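Local coordinates for soluble lytic murein transglycosylase (Escherichia coli, PDB 1QSA), which cleaves the glycosidic bonds between N-acetylmuramic acid and N-acetylglucosamine in peptidoglycan, forming 1,6-anhydromuramic acid ends, at residues Asp153-Ile161 with Val173-Tyr184. Residues are numbered along the deposited sequence; the frame is centred on the assembly and turned at random.
Sequences DPLAYLERI and VTVLAGQMPADY. With SO4 (sulfate ion), chain M.
Helix segments 154-161 and 173-178 pack nearly antiparallel, their axes 9.8 Å apart at an angle of 153°, and the chain beyond the second continues to Pro181, whose CA lies nearest that of Pro154, then reverses to set Tyr184 against Leu158. Tyr157 reaches across to Leu176: CG anti to the backbone N (chi1 -166°) carries the ring out toward 173-184, where OH donates to Leu176 O at 2.6 Å, in the carbonyl plane and on a lone pair. That carbonyl also accepts from Gln179 N, so two donors grip it. Pro181 CD lies over one face of the Tyr157 ring, 3.6 Å from the centroid, a CH-pi contact offset toward the rim, while Met180 SD approaches the ring obliquely. Leu158 CD2 sits squarely above the Tyr184 ring, 3.9 Å from its centroid; Asp183 CB covers the opposite face, and Pro154 O lies at the edge, 3.3 Å from Tyr184 CE2. Ile161 CG1 packs on Leu176 CB (3.6 Å) and Ile161 CD1 on Met180 CE (3.7 Å). The aliphatic part of Arg160 lies against Leu176 CD1, its guanidinium bonded to Thr131 O and Lys133 O. Ala182 N donates to a sulfate ion, probably from the crystallisation liquor, that Arg147 also holds. Such antiparallel helix pairing, with helices 138-148 and 185-196 packed alongside, is characteristic of the alpha-superhelix, here away from the predicted active site.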
ATOM      1  N   ASP A 153      34.749  -3.473   1.858  1.00 21.55           N
ATOM      2  CA  ASP A 153      34.891  -4.870   2.297  1.00 22.03           C
ATOM      3  C   ASP A 153      34.272  -5.760   1.213  1.00 23.51           C
ATOM      4  O   ASP A 153      33.113  -5.563   0.838  1.00 20.36           O
ATOM      5  CB  ASP A 153      34.137  -5.053   3.628  1.00 24.65           C
ATOM      6  CG  ASP A 153      34.280  -6.463   4.234  1.00 27.10           C
ATOM      7  OD1 ASP A 153      34.814  -7.385   3.583  1.00 27.89           O
ATOM      8  OD2 ASP A 153      33.841  -6.638   5.390  1.00 29.02           O
ATOM      9  N   PRO A 154      35.048  -6.715   0.658  1.00 23.06           N
ATOM     10  CA  PRO A 154      34.475  -7.584  -0.381  1.00 22.85           C
ATOM     11  C   PRO A 154      33.225  -8.328   0.114  1.00 21.93           C
ATOM     12  O   PRO A 154      32.327  -8.633  -0.673  1.00 19.07           O
ATOM     13  CB  PRO A 154      35.635  -8.526  -0.745  1.00 23.24           C
ATOM     14  CG  PRO A 154      36.534  -8.483   0.470  1.00 26.28           C
ATOM     15  CD  PRO A 154      36.462  -7.050   0.913  1.00 25.21           C
ATOM     16  N   LEU A 155      33.158  -8.600   1.417  1.00 20.67           N
ATOM     17  CA  LEU A 155      31.982  -9.266   1.972  1.00 20.34           C
ATOM     18  C   LEU A 155      30.743  -8.383   1.821  1.00 19.69           C
ATOM     19  O   LEU A 155      29.635  -8.898   1.696  1.00 18.61           O
ATOM     20  CB  LEU A 155      32.174  -9.631   3.448  1.00 23.85           C
ATOM     21  CG  LEU A 155      33.104 -10.803   3.783  1.00 26.30           C
ATOM     22  CD1 LEU A 155      33.152 -10.968   5.305  1.00 26.64           C
ATOM     23  CD2 LEU A 155      32.628 -12.091   3.116  1.00 26.28           C
ATOM     24  N   ALA A 156      30.928  -7.058   1.851  1.00 18.17           N
ATOM     25  CA  ALA A 156      29.804  -6.129   1.691  1.00 18.05           C
ATOM     26  C   ALA A 156      29.330  -6.171   0.239  1.00 16.46           C
ATOM     27  O   ALA A 156      28.135  -6.028  -0.038  1.00 16.19           O
ATOM     28  CB  ALA A 156      30.217  -4.701   2.076  1.00 16.92           C
ATOM     29  N   TYR A 157      30.266  -6.393  -0.682  1.00 16.31           N
ATOM     30  CA  TYR A 157      29.943  -6.477  -2.106  1.00 15.46           C
ATOM     31  C   TYR A 157      29.080  -7.721  -2.339  1.00 17.09           C
ATOM     32  O   TYR A 157      27.997  -7.646  -2.930  1.00 15.51           O
ATOM     33  CB  TYR A 157      31.220  -6.566  -2.957  1.00 15.47           C
ATOM     34  CG  TYR A 157      30.977  -6.329  -4.434  1.00 15.19           C
ATOM     35  CD1 TYR A 157      30.466  -7.343  -5.257  1.00 15.35           C
ATOM     36  CD2 TYR A 157      31.201  -5.074  -4.998  1.00 14.96           C
ATOM     37  CE1 TYR A 157      30.182  -7.107  -6.602  1.00 15.43           C
ATOM     38  CE2 TYR A 157      30.917  -4.823  -6.348  1.00 15.77           C
ATOM     39  CZ  TYR A 157      30.407  -5.845  -7.139  1.00 15.54           C
ATOM     40  OH  TYR A 157      30.110  -5.584  -8.451  1.00 14.98           O
ATOM     41  N   LEU A 158      29.533  -8.852  -1.804  1.00 17.50           N
ATOM     42  CA  LEU A 158      28.814 -10.114  -1.956  1.00 16.47           C
ATOM     43  C   LEU A 158      27.443 -10.058  -1.265  1.00 16.64           C
ATOM     44  O   LEU A 158      26.458 -10.601  -1.778  1.00 16.04           O
ATOM     45  CB  LEU A 158      29.667 -11.261  -1.403  1.00 18.77           C
ATOM     46  CG  LEU A 158      29.347 -12.653  -1.944  1.00 20.43           C
ATOM     47  CD1 LEU A 158      29.525 -12.691  -3.468  1.00 22.20           C
ATOM     48  CD2 LEU A 158      30.258 -13.670  -1.264  1.00 24.72           C
ATOM     49  N   GLU A 159      27.366  -9.355  -0.134  1.00 16.21           N
ATOM     50  CA  GLU A 159      26.108  -9.199   0.599  1.00 14.45           C
ATOM     51  C   GLU A 159      25.052  -8.458  -0.229  1.00 13.87           C
ATOM     52  O   GLU A 159      23.861  -8.781  -0.166  1.00 12.68           O
ATOM     53  CB  GLU A 159      26.359  -8.477   1.930  1.00 16.63           C
ATOM     54  CG  GLU A 159      25.102  -8.060   2.703  1.00 16.61           C
ATOM     55  CD  GLU A 159      24.217  -9.225   3.140  1.00 21.41           C
ATOM     56  OE1 GLU A 159      24.618 -10.403   2.970  1.00 21.68           O
ATOM     57  OE2 GLU A 159      23.109  -8.954   3.657  1.00 20.41           O
ATOM     58  N   ARG A 160      25.469  -7.456  -1.002  1.00 12.62           N
ATOM     59  CA  ARG A 160      24.493  -6.758  -1.823  1.00 10.38           C
ATOM     60  C   ARG A 160      23.932  -7.682  -2.905  1.00 11.63           C
ATOM     61  O   ARG A 160      22.760  -7.558  -3.276  1.00 12.23           O
ATOM     62  CB  ARG A 160      25.057  -5.476  -2.453  1.00 10.98           C
ATOM     63  CG  ARG A 160      23.930  -4.656  -3.074  1.00 11.79           C
ATOM     64  CD  ARG A 160      24.366  -3.302  -3.619  1.00 12.14           C
ATOM     65  NE  ARG A 160      23.185  -2.525  -3.982  1.00 10.86           N
ATOM     66  CZ  ARG A 160      23.165  -1.533  -4.863  1.00 12.26           C
ATOM     67  NH1 ARG A 160      24.276  -1.186  -5.506  1.00 13.14           N
ATOM     68  NH2 ARG A 160      22.020  -0.899  -5.115  1.00 12.82           N
ATOM     69  N   ILE A 161      24.766  -8.590  -3.423  1.00 10.76           N
ATOM     70  CA  ILE A 161      24.314  -9.555  -4.438  1.00 11.81           C
ATOM     71  C   ILE A 161      23.225 -10.444  -3.822  1.00 12.03           C
ATOM     72  O   ILE A 161      22.170 -10.667  -4.431  1.00 11.97           O
ATOM     73  CB  ILE A 161      25.493 -10.429  -4.975  1.00 12.17           C
ATOM     74  CG1 ILE A 161      26.414  -9.569  -5.848  1.00 14.36           C
ATOM     75  CG2 ILE A 161      24.951 -11.640  -5.742  1.00 14.86           C
ATOM     76  CD1 ILE A 161      27.588 -10.300  -6.448  1.00 13.96           C
ATOM     77  N   VAL A 173      21.685  -8.095  -9.691  1.00 10.99           N
ATOM     78  CA  VAL A 173      22.543  -9.245  -9.394  1.00 11.55           C
ATOM     79  C   VAL A 173      23.564  -9.426 -10.518  1.00 12.39           C
ATOM     80  O   VAL A 173      24.765  -9.580 -10.266  1.00 13.33           O
ATOM     81  CB  VAL A 173      21.714 -10.566  -9.247  1.00 11.12           C
ATOM     82  CG1 VAL A 173      22.663 -11.778  -9.134  1.00 11.39           C
ATOM     83  CG2 VAL A 173      20.861 -10.492  -7.989  1.00 11.75           C
ATOM     84  N   THR A 174      23.071  -9.347 -11.752  1.00 11.89           N
ATOM     85  CA  THR A 174      23.900  -9.504 -12.929  1.00 13.43           C
ATOM     86  C   THR A 174      24.935  -8.390 -13.085  1.00 12.25           C
ATOM     87  O   THR A 174      26.096  -8.671 -13.387  1.00 13.69           O
ATOM     88  CB  THR A 174      23.014  -9.680 -14.176  1.00 14.28           C
ATOM     89  OG1 THR A 174      22.461 -11.007 -14.147  1.00 16.68           O
ATOM     90  CG2 THR A 174      23.804  -9.479 -15.458  1.00 14.10           C
ATOM     91  N   VAL A 175      24.532  -7.134 -12.872  1.00 13.77           N
ATOM     92  CA  VAL A 175      25.474  -6.018 -12.976  1.00 13.02           C
ATOM     93  C   VAL A 175      26.595  -6.164 -11.935  1.00 12.62           C
ATOM     94  O   VAL A 175      27.778  -5.993 -12.259  1.00 13.59           O
ATOM     95  CB  VAL A 175      24.763  -4.638 -12.797  1.00 13.94           C
ATOM     96  CG1 VAL A 175      25.789  -3.499 -12.623  1.00 14.43           C
ATOM     97  CG2 VAL A 175      23.901  -4.350 -14.007  1.00 13.63           C
ATOM     98  N   LEU A 176      26.227  -6.516 -10.705  1.00 11.21           N
ATOM     99  CA  LEU A 176      27.200  -6.674  -9.627  1.00 11.59           C
ATOM    100  C   LEU A 176      28.170  -7.823  -9.918  1.00 13.05           C
ATOM    101  O   LEU A 176      29.385  -7.660  -9.792  1.00 15.32           O
ATOM    102  CB  LEU A 176      26.488  -6.890  -8.287  1.00 12.44           C
ATOM    103  CG  LEU A 176      25.715  -5.682  -7.722  1.00 11.51           C
ATOM    104  CD1 LEU A 176      24.973  -6.071  -6.464  1.00 12.84           C
ATOM    105  CD2 LEU A 176      26.664  -4.525  -7.430  1.00 14.56           C
ATOM    106  N   ALA A 177      27.635  -8.959 -10.356  1.00 13.42           N
ATOM    107  CA  ALA A 177      28.469 -10.118 -10.664  1.00 13.73           C
ATOM    108  C   ALA A 177      29.365  -9.851 -11.877  1.00 15.01           C
ATOM    109  O   ALA A 177      30.473 -10.384 -11.961  1.00 15.65           O
ATOM    110  CB  ALA A 177      27.614 -11.373 -10.875  1.00 14.62           C
ATOM    111  N   GLY A 178      28.889  -9.020 -12.805  1.00 14.45           N
ATOM    112  CA  GLY A 178      29.687  -8.675 -13.975  1.00 16.11           C
ATOM    113  C   GLY A 178      30.914  -7.848 -13.597  1.00 16.32           C
ATOM    114  O   GLY A 178      31.902  -7.834 -14.326  1.00 17.89           O
ATOM    115  N   GLN A 179      30.842  -7.149 -12.466  1.00 16.39           N
ATOM    116  CA  GLN A 179      31.951  -6.327 -11.969  1.00 17.85           C
ATOM    117  C   GLN A 179      32.516  -6.955 -10.686  1.00 16.57           C
ATOM    118  O   GLN A 179      33.064  -6.264  -9.841  1.00 16.27           O
ATOM    119  CB  GLN A 179      31.450  -4.907 -11.641  0.50 18.09           C
ATOM    120  CG  GLN A 179      30.612  -4.229 -12.731  0.50 20.64           C
ATOM    121  CD  GLN A 179      29.951  -2.933 -12.263  0.50 20.88           C
ATOM    122  OE1 GLN A 179      30.238  -2.424 -11.181  0.50 23.26           O
ATOM    123  NE2 GLN A 179      29.063  -2.395 -13.087  0.50 25.34           N
ATOM    124  N   MET A 180      32.387  -8.271 -10.543  1.00 17.41           N
ATOM    125  CA  MET A 180      32.845  -8.965  -9.333  1.00 15.55           C
ATOM    126  C   MET A 180      34.302  -8.753  -8.901  1.00 17.87           C
ATOM    127  O   MET A 180      35.212  -8.755  -9.737  1.00 18.86           O
ATOM    128  CB  MET A 180      32.630 -10.475  -9.505  1.00 16.61           C
ATOM    129  CG  MET A 180      32.741 -11.271  -8.223  1.00 16.38           C
ATOM    130  SD  MET A 180      31.303 -11.026  -7.192  1.00 17.24           S
ATOM    131  CE  MET A 180      30.310 -12.471  -7.643  1.00 15.90           C
ATOM    132  N   PRO A 181      34.532  -8.503  -7.596  1.00 17.38           N
ATOM    133  CA  PRO A 181      35.903  -8.323  -7.111  1.00 18.46           C
ATOM    134  C   PRO A 181      36.613  -9.662  -7.356  1.00 19.36           C
ATOM    135  O   PRO A 181      35.963 -10.711  -7.388  1.00 18.55           O
ATOM    136  CB  PRO A 181      35.710  -8.101  -5.612  1.00 18.61           C
ATOM    137  CG  PRO A 181      34.375  -7.422  -5.531  1.00 18.43           C
ATOM    138  CD  PRO A 181      33.544  -8.136  -6.567  1.00 16.64           C
ATOM    139  N   ALA A 182      37.934  -9.636  -7.506  1.00 19.78           N
ATOM    140  CA  ALA A 182      38.701 -10.858  -7.759  1.00 20.78           C
ATOM    141  C   ALA A 182      38.454 -11.985  -6.757  1.00 21.07           C
ATOM    142  O   ALA A 182      38.490 -13.159  -7.131  1.00 22.41           O
ATOM    143  CB  ALA A 182      40.193 -10.535  -7.838  1.00 22.10           C
ATOM    144  N   ASP A 183      38.151 -11.623  -5.511  1.00 20.08           N
ATOM    145  CA  ASP A 183      37.895 -12.591  -4.438  1.00 22.24           C
ATOM    146  C   ASP A 183      36.858 -13.654  -4.816  1.00 22.07           C
ATOM    147  O   ASP A 183      37.026 -14.844  -4.499  1.00 23.14           O
ATOM    148  CB  ASP A 183      37.364 -11.887  -3.178  1.00 23.58           C
ATOM    149  CG  ASP A 183      38.233 -10.733  -2.725  1.00 28.07           C
ATOM    150  OD1 ASP A 183      38.375  -9.735  -3.480  1.00 28.28           O
ATOM    151  OD2 ASP A 183      38.735 -10.813  -1.583  1.00 28.79           O
ATOM    152  N   TYR A 184      35.802 -13.225  -5.510  1.00 19.37           N
ATOM    153  CA  TYR A 184      34.710 -14.115  -5.871  1.00 17.33           C
ATOM    154  C   TYR A 184      34.493 -14.292  -7.371  1.00 17.02           C
ATOM    155  O   TYR A 184      33.432 -14.738  -7.803  1.00 16.17           O
ATOM    156  CB  TYR A 184      33.410 -13.615  -5.219  1.00 17.47           C
ATOM    157  CG  TYR A 184      33.591 -13.102  -3.803  1.00 19.69           C
ATOM    158  CD1 TYR A 184      33.991 -13.954  -2.767  1.00 20.26           C
ATOM    159  CD2 TYR A 184      33.385 -11.754  -3.506  1.00 18.91           C
ATOM    160  CE1 TYR A 184      34.184 -13.470  -1.469  1.00 20.48           C
ATOM    161  CE2 TYR A 184      33.574 -11.258  -2.218  1.00 20.47           C
ATOM    162  CZ  TYR A 184      33.970 -12.119  -1.205  1.00 22.40           C
ATOM    163  OH  TYR A 184      34.133 -11.621   0.065  1.00 24.23           O
TER
HETATM  164  S   SO4 M 712      39.177  -6.058  -7.576  1.00 61.99           S
HETATM  165  O1  SO4 M 712      39.088  -6.595  -6.203  1.00 61.02           O
HETATM  166  O2  SO4 M 712      38.973  -7.147  -8.550  1.00 61.12           O
HETATM  167  O3  SO4 M 712      38.154  -5.009  -7.770  1.00 61.19           O
HETATM  168  O4  SO4 M 712      40.518  -5.471  -7.787  1.00 62.75           O